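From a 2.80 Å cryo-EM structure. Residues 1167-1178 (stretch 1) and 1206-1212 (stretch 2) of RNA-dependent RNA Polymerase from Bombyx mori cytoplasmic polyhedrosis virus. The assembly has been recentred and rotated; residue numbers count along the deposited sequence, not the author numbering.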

# COMPACT_ATOMS: atom_id res chain seq x y z
N SER A 1167 -37.53 30.62 30.77
CA SER A 1167 -38.85 30.00 30.71
C SER A 1167 -38.97 28.96 29.60
O SER A 1167 -40.01 28.31 29.51
CB SER A 1167 -39.92 31.08 30.53
OG SER A 1167 -39.82 31.71 29.27
N TYR A 1168 -37.94 28.80 28.77
CA TYR A 1168 -37.97 27.78 27.73
C TYR A 1168 -37.39 26.45 28.17
O TYR A 1168 -37.64 25.43 27.52
CB TYR A 1168 -37.20 28.25 26.49
CG TYR A 1168 -37.78 29.45 25.81
CD1 TYR A 1168 -39.03 29.40 25.20
CD2 TYR A 1168 -37.05 30.62 25.68
CE1 TYR A 1168 -39.55 30.49 24.55
CE2 TYR A 1168 -37.57 31.72 25.03
CZ TYR A 1168 -38.82 31.64 24.46
OH TYR A 1168 -39.33 32.73 23.81
N TYR A 1169 -36.64 26.43 29.27
CA TYR A 1169 -36.02 25.21 29.77
C TYR A 1169 -37.10 24.37 30.45
O TYR A 1169 -37.35 24.48 31.65
CB TYR A 1169 -34.89 25.55 30.72
CG TYR A 1169 -33.72 26.20 30.02
CD1 TYR A 1169 -32.74 25.42 29.43
CD2 TYR A 1169 -33.61 27.57 29.93
CE1 TYR A 1169 -31.67 26.01 28.78
CE2 TYR A 1169 -32.55 28.17 29.29
CZ TYR A 1169 -31.58 27.38 28.71
OH TYR A 1169 -30.52 27.96 28.07
N VAL A 1170 -37.74 23.52 29.66
CA VAL A 1170 -38.86 22.70 30.11
C VAL A 1170 -38.54 21.22 30.07
O VAL A 1170 -39.43 20.40 30.35
CB VAL A 1170 -40.13 22.99 29.30
CG1 VAL A 1170 -40.52 24.45 29.44
CG2 VAL A 1170 -39.93 22.63 27.84
N SER A 1171 -37.32 20.84 29.72
CA SER A 1171 -36.94 19.44 29.70
C SER A 1171 -35.45 19.33 29.97
O SER A 1171 -34.70 20.29 29.84
CB SER A 1171 -37.29 18.78 28.36
OG SER A 1171 -36.86 17.43 28.34
N THR A 1172 -35.03 18.12 30.35
CA THR A 1172 -33.64 17.85 30.69
C THR A 1172 -32.71 17.90 29.49
O THR A 1172 -31.49 18.00 29.67
CB THR A 1172 -33.53 16.49 31.38
OG1 THR A 1172 -32.18 16.27 31.79
CG2 THR A 1172 -33.96 15.37 30.44
N GLN A 1173 -33.25 17.85 28.28
CA GLN A 1173 -32.47 17.91 27.05
C GLN A 1173 -32.73 19.18 26.27
O GLN A 1173 -32.56 19.20 25.05
CB GLN A 1173 -32.76 16.67 26.22
CG GLN A 1173 -34.23 16.45 25.98
CD GLN A 1173 -34.51 15.12 25.34
OE1 GLN A 1173 -33.59 14.38 24.99
NE2 GLN A 1173 -35.79 14.80 25.18
N CYS A 1174 -33.16 20.25 26.95
CA CYS A 1174 -33.30 21.55 26.31
C CYS A 1174 -31.98 22.28 26.21
O CYS A 1174 -31.77 23.03 25.25
CB CYS A 1174 -34.30 22.42 27.07
SG CYS A 1174 -36.01 21.91 26.92
N ARG A 1175 -31.08 22.08 27.19
CA ARG A 1175 -29.88 22.91 27.29
C ARG A 1175 -28.92 22.64 26.14
O ARG A 1175 -28.50 23.57 25.44
CB ARG A 1175 -29.22 22.67 28.64
CG ARG A 1175 -28.02 23.56 28.95
CD ARG A 1175 -27.54 23.34 30.37
NE ARG A 1175 -26.44 24.23 30.73
CZ ARG A 1175 -25.15 23.92 30.62
NH1 ARG A 1175 -24.78 22.73 30.17
NH2 ARG A 1175 -24.22 24.80 30.97
N ALA A 1176 -28.60 21.37 25.91
CA ALA A 1176 -27.73 20.99 24.80
C ALA A 1176 -28.35 21.26 23.44
O ALA A 1176 -27.65 21.65 22.51
CB ALA A 1176 -27.39 19.51 24.92
N LEU A 1177 -29.67 21.09 23.36
CA LEU A 1177 -30.42 21.34 22.13
C LEU A 1177 -30.36 22.81 21.74
O LEU A 1177 -30.17 23.13 20.57
CB LEU A 1177 -31.87 20.91 22.30
CG LEU A 1177 -32.80 21.20 21.12
CD1 LEU A 1177 -32.44 20.32 19.94
CD2 LEU A 1177 -34.25 20.99 21.52
N TYR A 1178 -30.52 23.70 22.71
CA TYR A 1178 -30.45 25.13 22.43
C TYR A 1178 -29.02 25.58 22.19
O TYR A 1178 -28.78 26.52 21.42
CB TYR A 1178 -31.05 25.92 23.60
CG TYR A 1178 -32.52 25.67 23.89
CD1 TYR A 1178 -33.37 25.12 22.95
CD2 TYR A 1178 -33.04 25.96 25.15
CE1 TYR A 1178 -34.69 24.87 23.24
CE2 TYR A 1178 -34.36 25.71 25.45
CZ TYR A 1178 -35.18 25.17 24.49
OH TYR A 1178 -36.50 24.93 24.77
N LEU A 1206 -42.59 24.22 19.07
CA LEU A 1206 -41.32 23.62 19.46
C LEU A 1206 -41.32 23.26 20.94
O LEU A 1206 -40.85 22.18 21.32
CB LEU A 1206 -40.16 24.57 19.13
CG LEU A 1206 -38.69 24.13 19.17
CD1 LEU A 1206 -37.94 24.94 18.15
CD2 LEU A 1206 -38.04 24.31 20.53
N ILE A 1207 -41.86 24.15 21.78
CA ILE A 1207 -41.98 23.88 23.21
C ILE A 1207 -42.92 22.70 23.44
O ILE A 1207 -42.65 21.82 24.27
CB ILE A 1207 -42.46 25.14 23.94
CG1 ILE A 1207 -41.53 26.31 23.66
CG2 ILE A 1207 -42.55 24.90 25.43
CD1 ILE A 1207 -40.11 26.08 24.10
N ALA A 1208 -44.03 22.66 22.69
CA ALA A 1208 -44.99 21.57 22.82
C ALA A 1208 -44.42 20.25 22.33
O ALA A 1208 -44.81 19.19 22.84
CB ALA A 1208 -46.26 21.92 22.04
N TYR A 1209 -43.52 20.28 21.35
CA TYR A 1209 -42.90 19.05 20.89
C TYR A 1209 -41.82 18.57 21.85
O TYR A 1209 -41.62 17.36 22.00
CB TYR A 1209 -42.30 19.25 19.50
CG TYR A 1209 -41.72 17.99 18.91
CD1 TYR A 1209 -42.55 17.01 18.39
CD2 TYR A 1209 -40.35 17.77 18.90
CE1 TYR A 1209 -42.02 15.84 17.87
CE2 TYR A 1209 -39.82 16.61 18.38
CZ TYR A 1209 -40.66 15.65 17.87
OH TYR A 1209 -40.14 14.49 17.35
N VAL A 1210 -41.12 19.49 22.51
CA VAL A 1210 -40.07 19.07 23.43
C VAL A 1210 -40.68 18.58 24.75
O VAL A 1210 -40.18 17.62 25.35
CB VAL A 1210 -39.06 20.22 23.62
CG1 VAL A 1210 -38.05 19.90 24.69
CG2 VAL A 1210 -38.30 20.43 22.33
N ARG A 1211 -41.78 19.19 25.20
CA ARG A 1211 -42.48 18.68 26.38
C ARG A 1211 -43.05 17.28 26.13
O ARG A 1211 -43.03 16.43 27.02
CB ARG A 1211 -43.62 19.61 26.80
CG ARG A 1211 -43.24 20.94 27.40
CD ARG A 1211 -44.52 21.64 27.83
NE ARG A 1211 -44.32 23.03 28.21
CZ ARG A 1211 -44.03 23.44 29.44
NH1 ARG A 1211 -43.87 22.56 30.41
NH2 ARG A 1211 -43.88 24.74 29.68
N GLY A 1212 -43.57 17.04 24.93
CA GLY A 1212 -44.13 15.75 24.59
C GLY A 1212 -45.16 15.81 23.49
O GLY A 1212 -46.32 16.16 23.72

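No hydrogen bond crosses between the two stretches; the 408 Å² they bury is held by side-chain packing, and the one charged group involved, the guanidinium of Arg1211, lies with one face over a methyl, its NH2 3.4 Å from CG1 of Val1170. Val1170 points toward the helix of stretch 2, and its other methyl, CG2, meets Ile1207 CG2 at 4.2 Å, so this β-branched residue spans one helical turn between Ile1207 and Arg1211.

Val1210 is buried and points toward stretch 1. Its CG1 lies 3.6 Å from Cys1174 SG and 3.9 Å from Ser1171 CB, while its CG2 reaches Leu1177 CD2 at 4.2 Å. The compact Ser1171 side chain suits a place where the backbones come close, its CA 6.5 Å from that of Arg1211. From Ser1171 a type I turn leads to Cys1174, whose SG also accepts a weak hydrogen bond from Val1170 N (3.6 Å).

Ile1207, with both chi angles m, extends CD1 to Tyr1168 CD1 (3.7 Å) and Tyr1178 OH (3.8 Å). That hydroxyl donates to Tyr1168 O (3.0 Å), satisfying its polarity within stretch 1 and tying the loop to the helix, while the edge of the Tyr1178 ring meets Leu1206, CE1 to CD2, at 4.3 Å.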